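Local coordinates for hypothetical protein (Pyrococcus furiosus, PDB 2FZF) that is of unknown function but belongs to the rubrerythrin family of ferritin-like proteins, whose members commonly hold iron within a bundle of helices, at residues Phe38-Ser41 with Leu42-Ile46; Gly149-Tyr152 with Thr153-Glu157; Lys64-Ala67 with Leu68-Leu72; Asp18-Leu21 with Glu22-Leu25; Ala50-Glu53 with Lys54-Leu58. All blocks are in the same frame, centred on the assembly; numbering follows the deposited sequence.

How the contacts relate
All five contacts are local, joining residues a turn apart or at a helix start, and their chemistry follows their place in the fold. Contact 2, on helix 134-164, is the most buried; the others combine an inner apolar side with a polar outer one. Contacts 4 and 1 occupy the two ends of helix 21-44, centres about 30 Å apart: contact 4 opens it with a capping box, and contact 1, in its last turn, carries a Lys-Glu salt bridge. Contacts 1, 2 and 5 touch one another through Tyr39, Leu154, Ile55 and Leu58. Contact 3 also carries a salt bridge and touches the second subunit through Lys64 alone, while contacts 2 and 5 border it more widely.

Contact 1. Residues Phe38-Ser41 with Leu42-Ile46; sequences FYKS and LAEKI
Leu42 lays its branched end beside the ring of Phe38, one helical turn earlier, with Leu42 CG 4.0 Å from Phe38 CZ and both side chains pointing the same way. The phenylalanine owes this to its first torsion, CG trans to the backbone N (chi1 163°), which brings the far end of the ring nearer to the leucine. Leu42 CD1 also reaches the edge of the Tyr39 ring, 4.2 Å from CD2 of that tyrosine, while one face of the same ring carries Phe38 CD1. On the polar side Lys40, its chain bent twice, brings NZ to 3.0 Å from Glu44 OE1, on the syn lone pair; a weak second bond goes to OE2. The nearly straight bond from Ala43 N to Tyr39 O, 2.8 Å, belongs to the last turn of helix 21-44, which ends before Lys45. Phe38 and Tyr39 pack on helix 103-129 and Leu42 on Ile55, so this turn is amphipathic: hydrocarbon faces the bundle, and the ion pair lies on the outer side.

Contact 2. Residues Gly149-Tyr152 with Thr153-Glu157; sequences GHYY and TLRAE
Midway along helix 134-164, a long helix of the ferritin-like bundle, Gly149 O is gripped twice by Thr153. The backbone N of Thr153 lies 3.0 Å from Gly149 O, and Thr153 OG1 donates to the same oxygen, also at 3.0 Å, from the opposite face of the carbonyl plane. Placing OG1 beside the backbone N (chi1 -57°) turns the threonine hydroxyl back to the preceding turn, so the helix itself satisfies it.

The other side of this turn belongs to two tyrosines and an arginine. Arg155 NH1 donates to Tyr151 OH over 2.9 Å, with the hydroxyl tilted somewhat from the guanidinium plane, and ring and guanidinium stand nearly perpendicular. Tyr152 presents its ring edge: Arg155 NH2 lies in that ring's plane, 3.6 Å from Tyr152 CE1, while Tyr152 CD1 sits over one face of the guanidinium. Above the centre of the Tyr152 ring is Tyr151 CD2. These neighbours probably restrict how the guanidinium can turn, and Arg155 NH2 makes a salt bridge with Asp145 of the second subunit.

On the inner side, His150 lies against Glu61 and Glu117, consistent with the carboxylate-histidine di-iron sites of rubrerythrin relatives. Leu154 packs on Ala113 of helix 103-129 and on Leu58 of helix 51-61, and these two helices cover the inner face of the turn.

Contact 3. Residues Lys64-Ala67 with Leu68-Leu72; sequences KHEA and LLRKL
The guanidinium of Arg70 is met at its edge by the carboxylate of Glu66, with Arg70 NH1 3.1 Å from Glu66 OE2. The oxygen lies almost in the guanidinium plane and uses its anti lone pair; the two flat groups are turned 44° against each other. Glu66 reaches out as an extended chain, its CG trans to the backbone N (chi1 -165°). Arg70 takes another route, bending at chi2 and chi3, so that its CD passes 3.9 Å from Glu66 CG and the two side chains run side by side before the charges meet.

This is the familiar i to i+4 salt bridge along one face of a helix, here helix 63-76. A leucine in place of Arg70 would probably leave the Glu66 carboxylate without its paired charge and set it free to turn.

Glu66 also packs on Ile33 of helix 21-44, and Arg70 on Val82 and Phe84 of a loop. On another side of the helix, Leu68 CD1 comes 4.3 Å from CE of Lys64, a residue that also touches Tyr167 of the second subunit. Leu69, with its N bonded to His65 O over 2.9 Å, faces inward onto Ala28 of helix 21-44 and Leu143 of helix 134-164, while the His65 side chain packs on Glu32 and Glu147 of those helices, consistent with the metal sites of rubrerythrin relatives.

Contact 4. Residues Asp18-Leu21 with Glu22-Leu25; sequences DFSL and EELL
Ser20 and Glu23 form a capping box at the start of helix 21-44, each side chain accepting from the other's backbone. Glu23 N donates to Ser20 OG over 3.3 Å, and Ser20 N to Glu23 OE2 over 3.1 Å. The second bond is nearly straight and meets the carboxylate oxygen on its anti side, a little out of plane; a weak bond from Ser20 OG reaches the same oxygen, which also sits at the edge of the Phe19 ring. Holding OG between the backbone N and the carbonyl carbon (chi1 51°) turns the serine hydroxyl to the amide of Glu23. Among backbone bonds, Leu24 N to Ser20 O measures 2.9 Å.

Apolar contacts flank the same turn. Phe19 CB lies 3.7 Å from Leu24 CD2, a hydrophobic staple bridging the residue before the cap and the first turn. Leu21 and Leu25 meet through their CD1 methyls.

Leu24 and Leu25 rest on Leu127 of helix 103-129, and Leu25 also on Tyr73 of helix 63-76.

Contact 5. Residues Ala50-Glu53 with Lys54-Leu58; sequences ALKE and KINWL
Lys54 N donates to Ala50 O, the carbonyl of the N-cap residue of helix 51-61, over 3.1 Å. The bend at chi2 (48°) lays the aliphatic chain of Lys54 beside that same carbonyl. Beyond the bend, Lys54 NZ has two weak, long ion pairs, with Glu157 and with Glu61 of the second subunit. An alanine here, lacking the chain beside Ala50 O, is likely to deprive Glu157 and Glu61 of the second subunit of this weak, distant charge pairing.

Glu53 takes part chiefly through its backbone: its O accepts from Trp57 N at 2.9 Å and, weakly, from Asn56 N. Asn56 in turn lies alongside Lys52, with Asn56 ND2 3.3 Å from Lys52 CG; Lys52 NZ bonds to Ala43 O, tying this helix to the end of helix 21-44. On the buried side Leu51 CG and Ile55 CG1 are 4.2 Å apart.

Trp57 stacks on Trp57 of the second subunit, which Glu53 and Lys54 also touch, while inward Ile55 meets Ile110 of helix 103-129, Leu154 of helix 134-164 and Tyr39 of helix 21-44, so helix 51-61 packs against all three.

Contact 1. Residues Phe38-Ser41 with Leu42-Ile46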
loop_
_atom_site.group_PDB
_atom_site.type_symbol
_atom_site.label_atom_id
_atom_site.label_comp_id
_atom_site.label_asym_id
_atom_site.label_seq_id
_atom_site.Cartn_x
_atom_site.Cartn_y
_atom_site.Cartn_z
ATOM N N PHE A 38 13.285 -3.391 12.126
ATOM C CA PHE A 38 12.476 -4.591 12.249
ATOM C C PHE A 38 12.343 -5.229 10.876
ATOM O O PHE A 38 12.524 -6.438 10.713
ATOM C CB PHE A 38 11.089 -4.261 12.807
ATOM C CG PHE A 38 10.087 -5.347 12.588
ATOM C CD1 PHE A 38 9.109 -5.220 11.606
ATOM C CD2 PHE A 38 10.174 -6.529 13.289
ATOM C CE1 PHE A 38 8.240 -6.267 11.322
ATOM C CE2 PHE A 38 9.310 -7.578 13.009
ATOM C CZ PHE A 38 8.341 -7.444 12.022
ATOM N N TYR A 39 12.025 -4.413 9.883
ATOM C CA TYR A 39 11.882 -4.926 8.532
ATOM C C TYR A 39 13.229 -5.365 7.974
ATOM O O TYR A 39 13.326 -6.369 7.259
ATOM C CB TYR A 39 11.243 -3.857 7.653
ATOM C CG TYR A 39 9.789 -3.615 7.987
ATOM C CD1 TYR A 39 9.308 -2.323 8.212
ATOM C CD2 TYR A 39 8.879 -4.677 8.007
ATOM C CE1 TYR A 39 7.954 -2.091 8.439
ATOM C CE2 TYR A 39 7.528 -4.464 8.230
ATOM C CZ TYR A 39 7.069 -3.177 8.440
ATOM O OH TYR A 39 5.719 -2.984 8.619
ATOM N N LYS A 40 14.275 -4.621 8.313
ATOM C CA LYS A 40 15.613 -4.964 7.842
ATOM C C LYS A 40 15.986 -6.385 8.231
ATOM O O LYS A 40 16.643 -7.080 7.466
ATOM C CB LYS A 40 16.645 -3.998 8.418
ATOM C CG LYS A 40 17.078 -2.916 7.450
ATOM C CD LYS A 40 17.803 -3.507 6.244
ATOM C CE LYS A 40 19.073 -4.264 6.657
ATOM N NZ LYS A 40 19.816 -4.845 5.484
ATOM N N SER A 41 15.562 -6.811 9.418
ATOM C CA SER A 41 15.872 -8.150 9.906
ATOM C C SER A 41 14.910 -9.171 9.364
ATOM O O SER A 41 15.254 -10.340 9.194
ATOM C CB SER A 41 15.797 -8.189 11.422
ATOM O OG SER A 41 16.520 -7.112 11.964
ATOM N N LEU A 42 13.684 -8.728 9.134
ATOM C CA LEU A 42 12.658 -9.602 8.611
ATOM C C LEU A 42 13.106 -10.031 7.223
ATOM O O LEU A 42 13.245 -11.216 6.951
ATOM C CB LEU A 42 11.320 -8.851 8.516
ATOM C CG LEU A 42 9.992 -9.441 9.028
ATOM C CD1 LEU A 42 8.869 -8.837 8.190
ATOM C CD2 LEU A 42 9.960 -10.966 8.939
ATOM N N ALA A 43 13.349 -9.061 6.346
ATOM C CA ALA A 43 13.762 -9.392 4.987
ATOM C C ALA A 43 14.993 -10.277 5.031
ATOM O O ALA A 43 15.053 -11.302 4.360
ATOM C CB ALA A 43 14.050 -8.127 4.194
ATOM N N GLU A 44 15.962 -9.856 5.838
ATOM C CA GLU A 44 17.224 -10.556 6.026
ATOM C C GLU A 44 17.007 -12.054 6.201
ATOM O O GLU A 44 17.771 -12.887 5.709
ATOM C CB GLU A 44 17.930 -10.008 7.269
ATOM C CG GLU A 44 19.352 -9.522 7.044
ATOM C CD GLU A 44 19.431 -8.048 6.692
ATOM O OE1 GLU A 44 18.791 -7.625 5.697
ATOM O OE2 GLU A 44 20.136 -7.306 7.421
ATOM N N LYS A 45 15.950 -12.386 6.919
ATOM C CA LYS A 45 15.619 -13.766 7.197
ATOM C C LYS A 45 14.301 -14.078 6.513
ATOM O O LYS A 45 13.244 -13.734 7.028
ATOM C CB LYS A 45 15.491 -13.935 8.713
ATOM C CG LYS A 45 16.678 -13.366 9.492
ATOM C CD LYS A 45 16.432 -13.405 10.991
ATOM C CE LYS A 45 17.629 -12.894 11.792
ATOM N NZ LYS A 45 18.829 -13.775 11.705
ATOM N N ILE A 46 14.344 -14.700 5.342
ATOM C CA ILE A 46 13.102 -15.021 4.648
ATOM C C ILE A 46 13.282 -16.180 3.678
ATOM O O ILE A 46 12.489 -17.126 3.677
ATOM C CB ILE A 46 12.534 -13.788 3.890
ATOM C CG1 ILE A 46 11.838 -12.828 4.868
ATOM C CG2 ILE A 46 11.535 -14.226 2.842
ATOM C CD1 ILE A 46 10.594 -13.379 5.526
#

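Contact 2. Residues Gly149-Tyr152 with Thr153-Glu157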
loop_
_atom_site.group_PDB
_atom_site.type_symbol
_atom_site.label_atom_id
_atom_site.label_comp_id
_atom_site.label_asym_id
_atom_site.label_seq_id
_atom_site.Cartn_x
_atom_site.Cartn_y
_atom_site.Cartn_z
ATOM N N GLY A 149 -1.272 2.386 3.586
ATOM C CA GLY A 149 -0.941 1.598 2.413
ATOM C C GLY A 149 -0.058 0.403 2.724
ATOM O O GLY A 149 -0.233 -0.670 2.139
ATOM N N HIS A 150 0.894 0.580 3.639
ATOM C CA HIS A 150 1.787 -0.507 4.028
ATOM C C HIS A 150 0.958 -1.581 4.745
ATOM O O HIS A 150 1.245 -2.772 4.639
ATOM C CB HIS A 150 2.903 0.014 4.939
ATOM C CG HIS A 150 3.806 1.017 4.284
ATOM N ND1 HIS A 150 4.234 0.898 2.976
ATOM C CD2 HIS A 150 4.387 2.145 4.763
ATOM C CE1 HIS A 150 5.036 1.906 2.680
ATOM N NE2 HIS A 150 5.146 2.678 3.747
ATOM N N TYR A 151 -0.082 -1.142 5.450
ATOM C CA TYR A 151 -0.977 -2.038 6.166
ATOM C C TYR A 151 -1.691 -2.984 5.204
ATOM O O TYR A 151 -1.749 -4.196 5.436
ATOM C CB TYR A 151 -2.026 -1.244 6.955
ATOM C CG TYR A 151 -3.164 -2.099 7.474
ATOM C CD1 TYR A 151 -2.947 -3.057 8.472
ATOM C CD2 TYR A 151 -4.448 -1.995 6.930
ATOM C CE1 TYR A 151 -3.982 -3.894 8.913
ATOM C CE2 TYR A 151 -5.488 -2.829 7.363
ATOM C CZ TYR A 151 -5.245 -3.770 8.350
ATOM O OH TYR A 151 -6.261 -4.594 8.782
ATOM N N TYR A 152 -2.239 -2.440 4.122
ATOM C CA TYR A 152 -2.947 -3.270 3.151
ATOM C C TYR A 152 -1.982 -4.183 2.393
ATOM O O TYR A 152 -2.279 -5.366 2.156
ATOM C CB TYR A 152 -3.754 -2.395 2.184
ATOM C CG TYR A 152 -5.054 -1.883 2.789
ATOM C CD1 TYR A 152 -6.057 -2.771 3.197
ATOM C CD2 TYR A 152 -5.276 -0.516 2.974
ATOM C CE1 TYR A 152 -7.248 -2.310 3.775
ATOM C CE2 TYR A 152 -6.464 -0.046 3.554
ATOM C CZ TYR A 152 -7.440 -0.951 3.949
ATOM O OH TYR A 152 -8.602 -0.500 4.510
ATOM N N THR A 153 -0.818 -3.652 2.030
ATOM C CA THR A 153 0.166 -4.465 1.331
ATOM C C THR A 153 0.515 -5.645 2.236
ATOM O O THR A 153 0.542 -6.789 1.791
ATOM C CB THR A 153 1.458 -3.663 1.020
ATOM O OG1 THR A 153 1.125 -2.501 0.256
ATOM C CG2 THR A 153 2.445 -4.506 0.230
ATOM N N LEU A 154 0.759 -5.371 3.514
ATOM C CA LEU A 154 1.114 -6.437 4.445
ATOM C C LEU A 154 0.049 -7.527 4.631
ATOM O O LEU A 154 0.374 -8.713 4.795
ATOM C CB LEU A 154 1.482 -5.844 5.802
ATOM C CG LEU A 154 2.940 -5.421 5.935
ATOM C CD1 LEU A 154 3.120 -4.677 7.246
ATOM C CD2 LEU A 154 3.849 -6.650 5.882
ATOM N N ARG A 155 -1.221 -7.120 4.617
ATOM C CA ARG A 155 -2.337 -8.054 4.783
ATOM C C ARG A 155 -2.476 -8.914 3.516
ATOM O O ARG A 155 -2.884 -10.078 3.582
ATOM C CB ARG A 155 -3.649 -7.285 5.049
ATOM C CG ARG A 155 -4.839 -8.151 5.501
ATOM C CD ARG A 155 -6.177 -7.546 5.061
ATOM N NE ARG A 155 -6.750 -6.605 6.013
ATOM C CZ ARG A 155 -7.742 -5.758 5.735
ATOM N NH1 ARG A 155 -8.195 -4.941 6.676
ATOM N NH2 ARG A 155 -8.268 -5.696 4.519
ATOM N N ALA A 156 -2.143 -8.343 2.360
ATOM C CA ALA A 156 -2.233 -9.115 1.132
ATOM C C ALA A 156 -1.251 -10.271 1.308
ATOM O O ALA A 156 -1.599 -11.446 1.147
ATOM C CB ALA A 156 -1.858 -8.254 -0.080
ATOM N N GLU A 157 -0.022 -9.931 1.671
ATOM C CA GLU A 157 0.975 -10.960 1.899
ATOM C C GLU A 157 0.440 -12.006 2.874
ATOM O O GLU A 157 0.398 -13.195 2.567
ATOM C CB GLU A 157 2.263 -10.339 2.426
ATOM C CG GLU A 157 3.016 -9.590 1.351
ATOM C CD GLU A 157 3.125 -10.389 0.070
ATOM O OE1 GLU A 157 3.389 -11.612 0.144
ATOM O OE2 GLU A 157 2.948 -9.793 -1.010
#

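Contact 3. Residues Lys64-Ala67 with Leu68-Leu72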
loop_
_atom_site.group_PDB
_atom_site.type_symbol
_atom_site.label_atom_id
_atom_site.label_comp_id
_atom_site.label_asym_id
_atom_site.label_seq_id
_atom_site.Cartn_x
_atom_site.Cartn_y
_atom_site.Cartn_z
ATOM N N LYS A 64 12.738 7.126 5.122
ATOM C CA LYS A 64 12.653 8.571 5.142
ATOM C C LYS A 64 11.704 9.113 6.205
ATOM O O LYS A 64 11.691 10.315 6.454
ATOM C CB LYS A 64 12.213 9.075 3.772
ATOM C CG LYS A 64 10.801 8.665 3.412
ATOM C CD LYS A 64 10.345 9.275 2.104
ATOM C CE LYS A 64 8.824 9.343 2.065
ATOM N NZ LYS A 64 8.166 8.020 2.348
ATOM N N HIS A 65 10.911 8.244 6.827
ATOM C CA HIS A 65 9.957 8.682 7.849
ATOM C C HIS A 65 10.649 9.320 9.056
ATOM O O HIS A 65 10.212 10.349 9.573
ATOM C CB HIS A 65 9.108 7.508 8.345
ATOM C CG HIS A 65 8.083 7.021 7.363
ATOM N ND1 HIS A 65 7.944 7.549 6.096
ATOM C CD2 HIS A 65 7.148 6.046 7.467
ATOM C CE1 HIS A 65 6.971 6.917 5.463
ATOM N NE2 HIS A 65 6.472 6.001 6.273
ATOM N N GLU A 66 11.728 8.696 9.509
ATOM C CA GLU A 66 12.451 9.194 10.662
ATOM C C GLU A 66 12.979 10.588 10.423
ATOM O O GLU A 66 12.678 11.513 11.172
ATOM C CB GLU A 66 13.618 8.282 10.987
ATOM C CG GLU A 66 14.179 8.544 12.351
ATOM C CD GLU A 66 15.448 7.787 12.612
ATOM O OE1 GLU A 66 15.621 6.678 12.051
ATOM O OE2 GLU A 66 16.267 8.302 13.402
ATOM N N ALA A 67 13.780 10.733 9.373
ATOM C CA ALA A 67 14.356 12.027 9.037
ATOM C C ALA A 67 13.253 13.065 8.832
ATOM O O ALA A 67 13.446 14.234 9.153
ATOM C CB ALA A 67 15.225 11.907 7.787
ATOM N N LEU A 68 12.102 12.644 8.305
ATOM C CA LEU A 68 10.997 13.575 8.087
ATOM C C LEU A 68 10.424 14.084 9.404
ATOM O O LEU A 68 10.109 15.268 9.548
ATOM C CB LEU A 68 9.869 12.920 7.275
ATOM C CG LEU A 68 10.109 12.661 5.775
ATOM C CD1 LEU A 68 8.773 12.362 5.106
ATOM C CD2 LEU A 68 10.756 13.878 5.111
ATOM N N LEU A 69 10.292 13.187 10.369
ATOM C CA LEU A 69 9.750 13.549 11.666
ATOM C C LEU A 69 10.724 14.410 12.444
ATOM O O LEU A 69 10.318 15.361 13.102
ATOM C CB LEU A 69 9.436 12.291 12.477
ATOM C CG LEU A 69 8.235 11.435 12.095
ATOM C CD1 LEU A 69 8.246 10.159 12.895
ATOM C CD2 LEU A 69 6.973 12.211 12.347
ATOM N N ARG A 70 12.010 14.070 12.361
ATOM C CA ARG A 70 13.052 14.794 13.084
ATOM C C ARG A 70 13.089 16.230 12.592
ATOM O O ARG A 70 13.424 17.154 13.340
ATOM C CB ARG A 70 14.425 14.123 12.886
ATOM C CG ARG A 70 14.379 12.604 13.061
ATOM C CD ARG A 70 15.610 11.965 13.695
ATOM N NE ARG A 70 15.804 12.337 15.097
ATOM C CZ ARG A 70 16.283 11.524 16.043
ATOM N NH1 ARG A 70 16.615 10.271 15.755
ATOM N NH2 ARG A 70 16.463 11.980 17.280
ATOM N N LYS A 71 12.731 16.412 11.328
ATOM C CA LYS A 71 12.713 17.734 10.746
ATOM C C LYS A 71 11.563 18.522 11.330
ATOM O O LYS A 71 11.729 19.681 11.720
ATOM C CB LYS A 71 12.561 17.674 9.225
ATOM C CG LYS A 71 12.514 19.070 8.613
ATOM C CD LYS A 71 12.608 19.072 7.105
ATOM C CE LYS A 71 12.440 20.485 6.574
ATOM N NZ LYS A 71 12.576 20.583 5.095
ATOM N N LEU A 72 10.393 17.896 11.391
ATOM C CA LEU A 72 9.222 18.564 11.936
ATOM C C LEU A 72 9.504 18.934 13.397
ATOM O O LEU A 72 9.357 20.089 13.779
ATOM C CB LEU A 72 7.993 17.646 11.845
ATOM C CG LEU A 72 6.586 18.277 11.789
ATOM C CD1 LEU A 72 5.550 17.188 11.899
ATOM C CD2 LEU A 72 6.393 19.261 12.913
#

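Contact 4. Residues Asp18-Leu21 with Glu22-Leu25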
loop_
_atom_site.group_PDB
_atom_site.type_symbol
_atom_site.label_atom_id
_atom_site.label_comp_id
_atom_site.label_asym_id
_atom_site.label_seq_id
_atom_site.Cartn_x
_atom_site.Cartn_y
_atom_site.Cartn_z
ATOM N N ASP A 18 -2.610 11.532 27.046
ATOM C CA ASP A 18 -1.776 11.553 28.245
ATOM C C ASP A 18 -0.393 12.122 27.980
ATOM O O ASP A 18 0.411 12.233 28.907
ATOM C CB ASP A 18 -1.621 10.143 28.827
ATOM C CG ASP A 18 -2.783 9.750 29.729
ATOM O OD1 ASP A 18 -3.036 10.480 30.710
ATOM O OD2 ASP A 18 -3.439 8.716 29.465
ATOM N N PHE A 19 -0.116 12.471 26.720
ATOM C CA PHE A 19 1.196 13.007 26.332
ATOM C C PHE A 19 1.116 14.287 25.518
ATOM O O PHE A 19 0.086 14.598 24.923
ATOM C CB PHE A 19 1.995 11.975 25.524
ATOM C CG PHE A 19 2.081 10.626 26.176
ATOM C CD1 PHE A 19 1.005 9.751 26.132
ATOM C CD2 PHE A 19 3.229 10.244 26.863
ATOM C CE1 PHE A 19 1.066 8.514 26.766
ATOM C CE2 PHE A 19 3.307 9.009 27.505
ATOM C CZ PHE A 19 2.226 8.144 27.456
ATOM N N SER A 20 2.227 15.020 25.499
ATOM C CA SER A 20 2.338 16.279 24.768
ATOM C C SER A 20 2.643 16.055 23.294
ATOM O O SER A 20 2.856 14.928 22.853
ATOM C CB SER A 20 3.442 17.139 25.373
ATOM O OG SER A 20 4.637 16.396 25.488
ATOM N N LEU A 21 2.677 17.136 22.528
ATOM C CA LEU A 21 2.950 17.006 21.112
ATOM C C LEU A 21 4.389 16.557 20.887
ATOM O O LEU A 21 4.657 15.723 20.016
ATOM C CB LEU A 21 2.662 18.326 20.395
ATOM C CG LEU A 21 2.760 18.321 18.859
ATOM C CD1 LEU A 21 4.197 18.570 18.453
ATOM C CD2 LEU A 21 2.242 17.000 18.278
ATOM N N GLU A 22 5.308 17.088 21.690
ATOM C CA GLU A 22 6.717 16.727 21.570
ATOM C C GLU A 22 6.961 15.288 22.032
ATOM O O GLU A 22 7.750 14.554 21.432
ATOM C CB GLU A 22 7.580 17.708 22.374
ATOM C CG GLU A 22 6.906 18.220 23.635
ATOM C CD GLU A 22 6.594 19.708 23.589
ATOM O OE1 GLU A 22 7.548 20.521 23.641
ATOM O OE2 GLU A 22 5.397 20.069 23.496
ATOM N N GLU A 23 6.272 14.887 23.094
ATOM C CA GLU A 23 6.408 13.538 23.626
ATOM C C GLU A 23 5.914 12.557 22.587
ATOM O O GLU A 23 6.528 11.514 22.340
ATOM C CB GLU A 23 5.590 13.386 24.905
ATOM C CG GLU A 23 6.340 13.802 26.155
ATOM C CD GLU A 23 5.535 13.582 27.423
ATOM O OE1 GLU A 23 6.162 13.419 28.491
ATOM O OE2 GLU A 23 4.286 13.581 27.350
ATOM N N LEU A 24 4.788 12.903 21.981
ATOM C CA LEU A 24 4.216 12.069 20.952
ATOM C C LEU A 24 5.196 12.019 19.783
ATOM O O LEU A 24 5.593 10.938 19.352
ATOM C CB LEU A 24 2.848 12.616 20.516
ATOM C CG LEU A 24 1.728 12.486 21.565
ATOM C CD1 LEU A 24 0.426 13.039 21.006
ATOM C CD2 LEU A 24 1.555 11.027 21.961
ATOM N N LEU A 25 5.614 13.175 19.280
ATOM C CA LEU A 25 6.563 13.157 18.178
ATOM C C LEU A 25 7.774 12.295 18.530
ATOM O O LEU A 25 8.308 11.605 17.666
ATOM C CB LEU A 25 7.014 14.567 17.805
ATOM C CG LEU A 25 5.981 15.414 17.055
ATOM C CD1 LEU A 25 6.511 16.809 16.956
ATOM C CD2 LEU A 25 5.698 14.860 15.683
#

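Contact 5. Residues Ala50-Glu53 with Lys54-Leu58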
loop_
_atom_site.group_PDB
_atom_site.type_symbol
_atom_site.label_atom_id
_atom_site.label_comp_id
_atom_site.label_asym_id
_atom_site.label_seq_id
_atom_site.Cartn_x
_atom_site.Cartn_y
_atom_site.Cartn_z
ATOM N N ALA A 50 10.520 -13.156 -2.946
ATOM C CA ALA A 50 9.258 -12.536 -3.326
ATOM C C ALA A 50 8.766 -11.682 -2.174
ATOM O O ALA A 50 8.502 -10.490 -2.327
ATOM C CB ALA A 50 8.225 -13.605 -3.658
ATOM N N LEU A 51 8.650 -12.314 -1.016
ATOM C CA LEU A 51 8.200 -11.640 0.173
ATOM C C LEU A 51 9.329 -10.763 0.703
ATOM O O LEU A 51 9.094 -9.639 1.148
ATOM C CB LEU A 51 7.783 -12.673 1.201
ATOM C CG LEU A 51 7.157 -12.136 2.478
ATOM C CD1 LEU A 51 5.941 -11.266 2.173
ATOM C CD2 LEU A 51 6.785 -13.337 3.318
ATOM N N LYS A 52 10.554 -11.284 0.638
ATOM C CA LYS A 52 11.746 -10.551 1.072
ATOM C C LYS A 52 11.822 -9.296 0.226
ATOM O O LYS A 52 12.353 -8.273 0.658
ATOM C CB LYS A 52 13.012 -11.390 0.842
ATOM C CG LYS A 52 14.332 -10.673 1.192
ATOM C CD LYS A 52 15.568 -11.440 0.703
ATOM C CE LYS A 52 15.799 -12.746 1.464
ATOM N NZ LYS A 52 16.850 -12.638 2.526
ATOM N N GLU A 53 11.294 -9.400 -0.993
ATOM C CA GLU A 53 11.259 -8.294 -1.954
ATOM C C GLU A 53 10.281 -7.245 -1.422
ATOM O O GLU A 53 10.638 -6.076 -1.266
ATOM C CB GLU A 53 10.782 -8.792 -3.332
ATOM C CG GLU A 53 11.782 -8.641 -4.508
ATOM C CD GLU A 53 12.052 -7.188 -4.936
ATOM O OE1 GLU A 53 12.800 -6.990 -5.927
ATOM O OE2 GLU A 53 11.530 -6.240 -4.295
ATOM N N LYS A 54 9.044 -7.677 -1.159
ATOM C CA LYS A 54 8.011 -6.799 -0.623
ATOM C C LYS A 54 8.510 -6.233 0.692
ATOM O O LYS A 54 8.485 -5.028 0.900
ATOM C CB LYS A 54 6.697 -7.568 -0.382
ATOM C CG LYS A 54 5.742 -7.668 -1.591
ATOM C CD LYS A 54 6.482 -8.115 -2.862
ATOM C CE LYS A 54 5.576 -8.271 -4.098
ATOM N NZ LYS A 54 4.637 -9.436 -4.038
ATOM N N ILE A 55 8.986 -7.087 1.585
ATOM C CA ILE A 55 9.448 -6.560 2.856
ATOM C C ILE A 55 10.611 -5.594 2.731
ATOM O O ILE A 55 10.786 -4.735 3.584
ATOM C CB ILE A 55 9.812 -7.668 3.826
ATOM C CG1 ILE A 55 8.564 -8.495 4.126
ATOM C CG2 ILE A 55 10.353 -7.070 5.118
ATOM C CD1 ILE A 55 7.443 -7.696 4.740
ATOM N N ASN A 56 11.396 -5.728 1.667
ATOM C CA ASN A 56 12.530 -4.840 1.447
ATOM C C ASN A 56 12.104 -3.473 0.891
ATOM O O ASN A 56 12.634 -2.438 1.302
ATOM C CB ASN A 56 13.548 -5.499 0.509
ATOM C CG ASN A 56 14.655 -6.237 1.269
ATOM O OD1 ASN A 56 15.220 -5.702 2.231
ATOM N ND2 ASN A 56 14.978 -7.455 0.829
ATOM N N TRP A 57 11.149 -3.462 -0.035
ATOM C CA TRP A 57 10.678 -2.206 -0.608
ATOM C C TRP A 57 9.974 -1.406 0.472
ATOM O O TRP A 57 10.049 -0.178 0.521
ATOM C CB TRP A 57 9.694 -2.460 -1.751
ATOM C CG TRP A 57 9.109 -1.188 -2.302
ATOM C CD1 TRP A 57 9.711 -0.308 -3.163
ATOM C CD2 TRP A 57 7.831 -0.622 -1.983
ATOM N NE1 TRP A 57 8.886 0.769 -3.395
ATOM C CE2 TRP A 57 7.726 0.602 -2.683
ATOM C CE3 TRP A 57 6.764 -1.028 -1.169
ATOM C CZ2 TRP A 57 6.595 1.424 -2.597
ATOM C CZ3 TRP A 57 5.634 -0.209 -1.081
ATOM C CH2 TRP A 57 5.562 1.003 -1.793
ATOM N N LEU A 58 9.284 -2.127 1.341
ATOM C CA LEU A 58 8.546 -1.527 2.431
ATOM C C LEU A 58 9.518 -0.914 3.440
ATOM O O LEU A 58 9.250 0.144 4.004
ATOM C CB LEU A 58 7.682 -2.606 3.078
ATOM C CG LEU A 58 6.443 -2.241 3.874
ATOM C CD1 LEU A 58 5.669 -3.511 4.140
ATOM C CD2 LEU A 58 6.827 -1.556 5.166
#